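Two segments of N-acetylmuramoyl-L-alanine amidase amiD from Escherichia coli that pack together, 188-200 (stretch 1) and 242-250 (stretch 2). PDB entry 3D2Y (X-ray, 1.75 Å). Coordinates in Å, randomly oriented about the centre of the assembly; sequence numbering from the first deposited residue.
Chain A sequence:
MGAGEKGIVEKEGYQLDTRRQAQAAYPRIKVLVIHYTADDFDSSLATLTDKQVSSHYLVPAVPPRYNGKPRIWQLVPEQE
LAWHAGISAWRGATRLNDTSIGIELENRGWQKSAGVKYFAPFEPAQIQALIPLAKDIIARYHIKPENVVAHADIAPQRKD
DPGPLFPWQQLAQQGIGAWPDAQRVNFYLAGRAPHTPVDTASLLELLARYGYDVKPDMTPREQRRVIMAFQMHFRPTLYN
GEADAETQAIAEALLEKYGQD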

ATOM      1  N   TYR A 188      18.657 -16.493   1.305  1.00 12.51           N
ATOM      2  CA  TYR A 188      19.010 -15.521   2.339  1.00  8.57           C
ATOM      3  C   TYR A 188      18.785 -16.021   3.765  1.00 12.85           C
ATOM      4  O   TYR A 188      19.409 -15.518   4.698  1.00 17.58           O
ATOM      5  CB  TYR A 188      18.234 -14.222   2.113  1.00  6.79           C
ATOM      6  CG  TYR A 188      18.839 -13.416   0.999  1.00  5.79           C
ATOM      7  CD1 TYR A 188      20.119 -12.879   1.133  1.00  8.36           C
ATOM      8  CD2 TYR A 188      18.157 -13.219  -0.207  1.00  6.61           C
ATOM      9  CE1 TYR A 188      20.698 -12.147   0.132  1.00  9.02           C
ATOM     10  CE2 TYR A 188      18.736 -12.481  -1.224  1.00 10.20           C
ATOM     11  CZ  TYR A 188      20.016 -11.960  -1.045  1.00  7.30           C
ATOM     12  OH  TYR A 188      20.642 -11.232  -2.028  1.00  5.10           O
ATOM     13  N   LEU A 189      17.905 -17.005   3.931  1.00 11.36           N
ATOM     14  CA  LEU A 189      17.743 -17.655   5.238  1.00 20.05           C
ATOM     15  C   LEU A 189      19.064 -18.261   5.717  1.00 22.67           C
ATOM     16  O   LEU A 189      19.370 -18.225   6.916  1.00 23.05           O
ATOM     17  CB  LEU A 189      16.636 -18.703   5.218  1.00 21.33           C
ATOM     18  CG  LEU A 189      15.338 -18.295   5.927  1.00 26.36           C
ATOM     19  CD1 LEU A 189      14.218 -19.281   5.640  1.00 24.98           C
ATOM     20  CD2 LEU A 189      15.550 -18.141   7.436  1.00 25.92           C
ATOM     21  N   ALA A 190      19.847 -18.771   4.758  1.00 23.62           N
ATOM     22  CA  ALA A 190      21.250 -19.173   4.961  1.00 21.20           C
ATOM     23  C   ALA A 190      21.426 -20.093   6.151  1.00 22.56           C
ATOM     24  O   ALA A 190      22.350 -19.916   6.973  1.00 24.23           O
ATOM     25  CB  ALA A 190      22.160 -17.946   5.089  1.00 23.43           C
ATOM     26  N   GLY A 191      20.521 -21.063   6.239  1.00 23.45           N
ATOM     27  CA  GLY A 191      20.631 -22.146   7.198  1.00 28.07           C
ATOM     28  C   GLY A 191      19.975 -21.903   8.536  1.00 28.54           C
ATOM     29  O   GLY A 191      19.979 -22.777   9.404  1.00 29.00           O
ATOM     30  N   ARG A 192      19.402 -20.723   8.723  1.00 27.28           N
ATOM     31  CA  ARG A 192      18.791 -20.418  10.007  1.00 24.96           C
ATOM     32  C   ARG A 192      17.368 -20.948  10.047  1.00 23.18           C
ATOM     33  O   ARG A 192      16.725 -21.079   8.993  1.00 25.00           O
ATOM     34  CB  ARG A 192      18.853 -18.913  10.275  1.00 23.41           C
ATOM     35  CG  ARG A 192      20.233 -18.429  10.670  1.00 21.81           C
ATOM     36  CD  ARG A 192      20.347 -16.932  10.545  1.00 20.10           C
ATOM     37  NE  ARG A 192      19.973 -16.493   9.201  1.00 16.35           N
ATOM     38  CZ  ARG A 192      19.807 -15.232   8.841  1.00 12.83           C
ATOM     39  NH1 ARG A 192      19.996 -14.255   9.711  1.00 10.31           N
ATOM     40  NH2 ARG A 192      19.469 -14.950   7.595  1.00 17.00           N
ATOM     41  N   ALA A 193      16.890 -21.305  11.248  1.00 21.08           N
ATOM     42  CA  ALA A 193      15.462 -21.517  11.471  1.00 16.45           C
ATOM     43  C   ALA A 193      14.748 -20.160  11.252  1.00 15.84           C
ATOM     44  O   ALA A 193      15.313 -19.102  11.585  1.00 14.73           O
ATOM     45  CB  ALA A 193      15.193 -22.021  12.872  1.00 12.07           C
ATOM     46  N   PRO A 194      13.511 -20.179  10.705  1.00 15.74           N
ATOM     47  CA  PRO A 194      12.868 -18.896  10.394  1.00 14.16           C
ATOM     48  C   PRO A 194      12.846 -17.884  11.561  1.00 11.77           C
ATOM     49  O   PRO A 194      13.092 -16.684  11.348  1.00 10.32           O
ATOM     50  CB  PRO A 194      11.440 -19.304   9.989  1.00 15.24           C
ATOM     51  CG  PRO A 194      11.564 -20.712   9.512  1.00 17.44           C
ATOM     52  CD  PRO A 194      12.648 -21.329  10.358  1.00 15.55           C
ATOM     53  N   HIS A 195      12.544 -18.368  12.764  1.00 13.92           N
ATOM     54  CA  HIS A 195      12.432 -17.511  13.951  1.00 13.18           C
ATOM     55  C   HIS A 195      13.741 -17.286  14.735  1.00 12.90           C
ATOM     56  O   HIS A 195      13.703 -16.796  15.862  1.00 11.64           O
ATOM     57  CB  HIS A 195      11.342 -18.027  14.892  1.00 12.90           C
ATOM     58  CG  HIS A 195       9.995 -18.166  14.250  1.00 12.36           C
ATOM     59  ND1 HIS A 195       9.534 -17.305  13.274  1.00 12.53           N
ATOM     60  CD2 HIS A 195       9.006 -19.068  14.451  1.00 15.19           C
ATOM     61  CE1 HIS A 195       8.319 -17.674  12.902  1.00 12.78           C
ATOM     62  NE2 HIS A 195       7.978 -18.742  13.598  1.00 15.48           N
ATOM     63  N   THR A 196      14.887 -17.630  14.145  1.00 15.81           N
ATOM     64  CA  THR A 196      16.182 -17.317  14.747  1.00 17.88           C
ATOM     65  C   THR A 196      16.269 -15.790  14.911  1.00 18.30           C
ATOM     66  O   THR A 196      16.095 -15.074  13.926  1.00 15.65           O
ATOM     67  CB  THR A 196      17.354 -17.823  13.861  1.00 18.69           C
ATOM     68  OG1 THR A 196      17.238 -19.240  13.664  1.00 22.48           O
ATOM     69  CG2 THR A 196      18.720 -17.497  14.489  1.00 17.49           C
ATOM     70  N   PRO A 197      16.518 -15.295  16.148  1.00 19.71           N
ATOM     71  CA  PRO A 197      16.641 -13.851  16.425  1.00 19.52           C
ATOM     72  C   PRO A 197      17.775 -13.199  15.648  1.00 18.41           C
ATOM     73  O   PRO A 197      18.893 -13.725  15.618  1.00 19.85           O
ATOM     74  CB  PRO A 197      16.948 -13.802  17.926  1.00 21.65           C
ATOM     75  CG  PRO A 197      16.404 -15.074  18.467  1.00 23.25           C
ATOM     76  CD  PRO A 197      16.685 -16.089  17.383  1.00 21.73           C
ATOM     77  N   VAL A 198      17.476 -12.062  15.017  1.00 13.39           N
ATOM     78  CA  VAL A 198      18.437 -11.307  14.233  1.00 11.92           C
ATOM     79  C   VAL A 198      18.625  -9.918  14.848  1.00 12.18           C
ATOM     80  O   VAL A 198      17.765  -9.427  15.566  1.00 12.06           O
ATOM     81  CB  VAL A 198      17.956 -11.244  12.747  1.00 15.58           C
ATOM     82  CG1 VAL A 198      18.303  -9.926  12.067  1.00 19.52           C
ATOM     83  CG2 VAL A 198      18.485 -12.429  11.970  1.00 11.87           C
ATOM     84  N   ASP A 199      19.758  -9.285  14.563  1.00  8.06           N
ATOM     85  CA  ASP A 199      20.076  -7.964  15.071  1.00  6.77           C
ATOM     86  C   ASP A 199      19.033  -6.906  14.602  1.00  9.62           C
ATOM     87  O   ASP A 199      18.869  -6.690  13.401  1.00  9.54           O
ATOM     88  CB  ASP A 199      21.458  -7.574  14.579  1.00  8.86           C
ATOM     89  CG  ASP A 199      21.848  -6.233  15.059  1.00 12.28           C
ATOM     90  OD1 ASP A 199      21.820  -5.290  14.251  1.00 12.52           O
ATOM     91  OD2 ASP A 199      22.101  -6.107  16.275  1.00 17.84           O
ATOM     92  N   THR A 200      18.349  -6.256  15.539  1.00  6.35           N
ATOM     93  CA  THR A 200      17.277  -5.311  15.173  1.00  7.97           C
ATOM     94  C   THR A 200      17.791  -4.197  14.261  1.00 11.20           C
ATOM     95  O   THR A 200      17.178  -3.905  13.244  1.00  7.20           O
ATOM     96  CB  THR A 200      16.544  -4.759  16.422  1.00 12.36           C
ATOM     97  OG1 THR A 200      16.022  -5.857  17.164  1.00 14.49           O
ATOM     98  CG2 THR A 200      15.384  -3.859  16.062  1.00 12.60           C
ATOM     99  N   GLU A 242       9.325  -8.425  16.215  1.00 14.96           N
ATOM    100  CA  GLU A 242      10.672  -8.931  16.570  1.00 13.39           C
ATOM    101  C   GLU A 242      11.477  -9.383  15.348  1.00 13.69           C
ATOM    102  O   GLU A 242      10.998 -10.137  14.482  1.00 13.75           O
ATOM    103  CB  GLU A 242      10.550 -10.088  17.570  1.00 19.58           C
ATOM    104  CG  GLU A 242       9.879  -9.699  18.888  1.00 24.72           C
ATOM    105  CD  GLU A 242      10.690  -8.713  19.737  1.00 28.26           C
ATOM    106  OE1 GLU A 242      10.093  -8.097  20.644  1.00 32.72           O
ATOM    107  OE2 GLU A 242      11.919  -8.561  19.526  1.00 29.13           O
ATOM    108  N   ALA A 243      12.712  -8.932  15.287  1.00 10.38           N
ATOM    109  CA  ALA A 243      13.559  -9.223  14.158  1.00 12.88           C
ATOM    110  C   ALA A 243      13.984 -10.675  14.177  1.00 13.88           C
ATOM    111  O   ALA A 243      14.603 -11.135  15.155  1.00 13.90           O
ATOM    112  CB  ALA A 243      14.770  -8.318  14.185  1.00 11.21           C
ATOM    113  N   ASP A 244      13.647 -11.408  13.118  1.00  8.67           N
ATOM    114  CA  ASP A 244      14.125 -12.797  12.996  1.00 10.78           C
ATOM    115  C   ASP A 244      14.682 -13.059  11.603  1.00 10.99           C
ATOM    116  O   ASP A 244      14.681 -12.168  10.747  1.00 14.96           O
ATOM    117  CB  ASP A 244      13.038 -13.831  13.408  1.00  7.46           C
ATOM    118  CG  ASP A 244      11.765 -13.777  12.549  1.00 12.43           C
ATOM    119  OD1 ASP A 244      11.734 -13.156  11.464  1.00  9.87           O
ATOM    120  OD2 ASP A 244      10.753 -14.405  12.974  1.00 11.51           O
ATOM    121  N   ALA A 245      15.158 -14.274  11.384  1.00 12.03           N
ATOM    122  CA  ALA A 245      15.899 -14.622  10.173  1.00 13.20           C
ATOM    123  C   ALA A 245      14.982 -14.634   8.957  1.00 12.58           C
ATOM    124  O   ALA A 245      15.397 -14.211   7.877  1.00 11.68           O
ATOM    125  CB  ALA A 245      16.591 -15.966  10.331  1.00 14.98           C
ATOM    126  N   GLU A 246      13.750 -15.103   9.136  1.00  7.36           N
ATOM    127  CA  GLU A 246      12.780 -15.143   8.032  1.00  9.61           C
ATOM    128  C   GLU A 246      12.407 -13.732   7.546  1.00 11.41           C
ATOM    129  O   GLU A 246      12.416 -13.440   6.316  1.00  9.35           O
ATOM    130  CB  GLU A 246      11.516 -15.910   8.435  1.00 13.62           C
ATOM    131  CG  GLU A 246      10.460 -15.943   7.324  1.00 11.69           C
ATOM    132  CD  GLU A 246       9.249 -16.789   7.677  1.00 12.39           C
ATOM    133  OE1 GLU A 246       8.583 -17.271   6.745  1.00 14.30           O
ATOM    134  OE2 GLU A 246       8.980 -16.980   8.873  1.00 11.26           O
ATOM    135  N   THR A 247      12.092 -12.856   8.511  1.00 10.57           N
ATOM    136  CA  THR A 247      11.810 -11.452   8.239  1.00  6.69           C
ATOM    137  C   THR A 247      12.968 -10.751   7.476  1.00  9.35           C
ATOM    138  O   THR A 247      12.732 -10.095   6.444  1.00 11.46           O
ATOM    139  CB  THR A 247      11.471 -10.653   9.534  1.00  8.64           C
ATOM    140  OG1 THR A 247      10.379 -11.275  10.205  1.00  8.23           O
ATOM    141  CG2 THR A 247      11.041  -9.260   9.201  1.00  4.96           C
ATOM    142  N   GLN A 248      14.193 -10.902   7.983  1.00 12.17           N
ATOM    143  CA  GLN A 248      15.367 -10.400   7.322  1.00  9.84           C
ATOM    144  C   GLN A 248      15.529 -10.960   5.892  1.00 11.14           C
ATOM    145  O   GLN A 248      15.819 -10.202   4.966  1.00 13.28           O
ATOM    146  CB  GLN A 248      16.621 -10.711   8.149  1.00 13.30           C
ATOM    147  CG  GLN A 248      17.887 -10.262   7.466  1.00 13.23           C
ATOM    148  CD  GLN A 248      19.162 -10.626   8.202  1.00 19.06           C
ATOM    149  OE1 GLN A 248      19.331 -11.749   8.685  1.00 18.65           O
ATOM    150  NE2 GLN A 248      20.092  -9.668   8.254  1.00 22.61           N
ATOM    151  N   ALA A 249      15.364 -12.273   5.712  1.00  8.11           N
ATOM    152  CA  ALA A 249      15.544 -12.916   4.397  1.00 11.89           C
ATOM    153  C   ALA A 249      14.543 -12.391   3.370  1.00 11.08           C
ATOM    154  O   ALA A 249      14.878 -12.194   2.196  1.00  9.66           O
ATOM    155  CB  ALA A 249      15.432 -14.418   4.507  1.00 10.51           C
ATOM    156  N   ILE A 250      13.326 -12.139   3.832  1.00 11.09           N
ATOM    157  CA  ILE A 250      12.266 -11.584   2.984  1.00  9.35           C
ATOM    158  C   ILE A 250      12.645 -10.189   2.517  1.00 11.56           C
ATOM    159  O   ILE A 250      12.563  -9.887   1.305  1.00  9.69           O
ATOM    160  CB  ILE A 250      10.909 -11.635   3.727  1.00  9.48           C
ATOM    161  CG1 ILE A 250      10.441 -13.115   3.811  1.00 12.80           C
ATOM    162  CG2 ILE A 250       9.853 -10.744   3.040  1.00 10.10           C
ATOM    163  CD1 ILE A 250       9.240 -13.326   4.756  1.00  9.52           C
TER
HETATM  164  O   HOH W   1      13.779  -7.131  17.411  1.00 19.09           O

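Stretch 2 enters as an extended segment and turns into a helix at Ala245, and stretch 1 follows that change: backbone bonds continue into the first helical residues, and side-chain contacts take over further along. Glu242 takes part through water: water 1 donates to Glu242 OE2 (3.2 Å), accepts from Ala243 N (3.0 Å) and lies 2.6 Å from Thr200 OG1, tying the two ends together. Ala243 then pairs by backbone, its O accepting from Val198 N at 3.0 Å and nearly straight, while its methyl points toward stretch 1, where Ala243 CB lies 4.0 Å from Thr200 CA.

Asp244 sits at the N-cap, where the extended segment gives way to the helix. Its backbone forms a single bridge with Pro197, and its carboxylate works in two directions: OD1 caps the helix by accepting from Thr247 N (3.0 Å) and also takes Thr247 OG1 (2.6 Å), while OD2 accepts from His195 ND1 (3.2 Å) at the edge of the imidazole, near its plane.

The first turn of a helix leaves amides without helical partners, and here the loop supplies carbonyls. Ala245 N gives a weak bond to Thr196 O (2.8 Å), and Glu246 N a better aligned one to Pro194 O (2.8 Å). A type I turn from Ala193 to Thr196 brings these two acceptors to the helix start.

The small side chain of Ala245 lets several groups come close: its CB lies 3.8 Å from Leu189 CD2 and 3.6 Å from Arg192 NE, under one face of the guanidinium. Gln248 OE1 meets that group at its edge, 2.8 Å from Arg192 NH1. Arg192 is held from its own side too, with NE donating to Leu189 O (2.9 Å), so the guanidinium is held from both stretches. One turn on from Ala245, Ala249 repeats the pattern: its CB packs on Tyr188 CB (3.7 Å) and Leu189 CG (4.1 Å). Ile250 points away.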